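Local coordinates for CBS domain protein (Shewanella oneidensis, PDB 3LHH), which binds adenosine monophosphate as the CBS-pair portion of a CorC/HlyC-family membrane protein that may also bind flavin adenine dinucleotide, at residues M88-I92 with L112-C116. Residues are numbered along the deposited sequence; the frame is centred on the assembly and turned at random.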
loop_
_atom_site.group_PDB
_atom_site.type_symbol
_atom_site.label_atom_id
_atom_site.label_comp_id
_atom_site.label_asym_id
_atom_site.label_seq_id
_atom_site.Cartn_x
_atom_site.Cartn_y
_atom_site.Cartn_z
HETATM N N MSE A 88 7.880 2.368 6.700
HETATM C CA MSE A 88 6.912 2.819 5.706
HETATM C C MSE A 88 6.640 4.305 5.857
HETATM O O MSE A 88 6.353 4.781 6.949
HETATM C CB MSE A 88 5.595 2.068 5.867
HETATM C CG MSE A 88 4.745 2.089 4.626
HETATM SE SE MSE A 88 5.619 0.934 3.370
HETATM C CE MSE A 88 5.086 -0.744 4.163
ATOM N N VAL A 89 6.709 5.039 4.762
ATOM C CA VAL A 89 6.456 6.469 4.836
ATOM C C VAL A 89 5.069 6.844 4.293
ATOM O O VAL A 89 4.523 7.881 4.660
ATOM C CB VAL A 89 7.562 7.268 4.126
ATOM C CG1 VAL A 89 7.158 8.712 3.970
ATOM C CG2 VAL A 89 8.854 7.181 4.924
ATOM N N GLY A 90 4.507 5.989 3.432
ATOM C CA GLY A 90 3.209 6.236 2.821
ATOM C C GLY A 90 3.005 5.470 1.516
ATOM O O GLY A 90 3.492 4.362 1.341
ATOM N N ILE A 91 2.300 6.087 0.584
ATOM C CA ILE A 91 1.805 5.385 -0.589
ATOM C C ILE A 91 1.849 6.324 -1.782
ATOM O O ILE A 91 1.724 7.537 -1.629
ATOM C CB ILE A 91 0.351 4.928 -0.360
ATOM C CG1 ILE A 91 0.294 3.777 0.637
ATOM C CG2 ILE A 91 -0.308 4.505 -1.652
ATOM C CD1 ILE A 91 -1.105 3.575 1.194
ATOM N N ILE A 92 2.029 5.763 -2.971
ATOM C CA ILE A 92 2.135 6.570 -4.174
ATOM C C ILE A 92 1.202 5.995 -5.219
ATOM O O ILE A 92 1.065 4.771 -5.342
ATOM C CB ILE A 92 3.594 6.581 -4.697
ATOM C CG1 ILE A 92 4.130 8.008 -4.725
ATOM C CG2 ILE A 92 3.710 5.966 -6.072
ATOM C CD1 ILE A 92 5.413 8.172 -3.942
ATOM N N LEU A 112 5.218 13.095 -3.826
ATOM C CA LEU A 112 3.984 12.454 -4.247
ATOM C C LEU A 112 3.452 11.496 -3.183
ATOM O O LEU A 112 2.393 10.900 -3.355
ATOM C CB LEU A 112 4.164 11.727 -5.585
ATOM C CG LEU A 112 4.412 12.605 -6.819
ATOM C CD1 LEU A 112 5.792 13.235 -6.737
ATOM C CD2 LEU A 112 4.268 11.807 -8.104
ATOM N N VAL A 113 4.175 11.350 -2.080
ATOM C CA VAL A 113 3.762 10.391 -1.070
ATOM C C VAL A 113 2.476 10.854 -0.397
ATOM O O VAL A 113 2.362 12.008 -0.007
ATOM C CB VAL A 113 4.847 10.205 -0.002
ATOM C CG1 VAL A 113 4.374 9.237 1.087
ATOM C CG2 VAL A 113 6.133 9.719 -0.639
ATOM N N LYS A 114 1.508 9.955 -0.268
ATOM C CA LYS A 114 0.271 10.262 0.444
ATOM C C LYS A 114 0.232 9.427 1.711
ATOM O O LYS A 114 0.918 8.398 1.804
ATOM C CB LYS A 114 -0.948 9.945 -0.421
ATOM C CG LYS A 114 -0.859 10.468 -1.852
ATOM C CD LYS A 114 -0.809 11.988 -1.887
ATOM C CE LYS A 114 -0.593 12.511 -3.299
ATOM N NZ LYS A 114 -0.543 14.002 -3.326
ATOM N N ASN A 115 -0.567 9.863 2.679
ATOM C CA ASN A 115 -0.601 9.217 3.987
ATOM C C ASN A 115 -1.108 7.785 3.961
ATOM O O ASN A 115 -1.948 7.430 3.156
ATOM C CB ASN A 115 -1.447 10.021 4.981
ATOM C CG ASN A 115 -1.554 9.333 6.331
ATOM O OD1 ASN A 115 -0.540 8.987 6.940
ATOM N ND2 ASN A 115 -2.783 9.112 6.798
ATOM N N CYS A 116 -0.602 6.975 4.878
ATOM C CA CYS A 116 -0.971 5.576 4.964
ATOM C C CYS A 116 -1.481 5.283 6.360
ATOM O O CYS A 116 -0.922 5.776 7.345
ATOM C CB CYS A 116 0.259 4.712 4.694
ATOM S SG CYS A 116 1.589 4.919 5.919
#
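Ile91 and Lys114 form a single antiparallel, hydrogen-bonded bridge, by which the loop segment 112-116 docks on strand 88-93, an edge strand of its sheet, in a tandem CBS pair. The two bonds differ in straightness: Lys114 N reaches Ile91 O at 2.8 Å with an N-H...O angle of 170°, whereas Ile91 N meets Lys114 O on a more bent path of 142°. The pairing is limited to this one bridge, and the chain goes on into strand 117-120 of the second CBS sheet. Gly90 belongs to a classic beta bulge, in which it and Val89 both face Val80, and its bare CA lets the loop come close: Lys114 O lies 3.3 Å from Gly90 CA in a CH...O contact. Val113 spreads its two methyls along the strand. Val113 CG1, set anti to the backbone N (chi1 178°), rests against Gly90 CA and Val89 CG1, while Val113 CG2 meets Ile92 CD1 at 3.7 Å, the two side chains crossing nearly at right angles. Ile92 CG1 also packs on Leu112 CB. Ile91 also touches Met139 and Phe141 of strand 139-143, and Arg77 of the AMP site. Ile91 CD1 lies 3.9 Å from Cys116 CB, and Cys116 SG, placed between the backbone N and the carbonyl carbon, sits 3.7 Å from Gly90 CA.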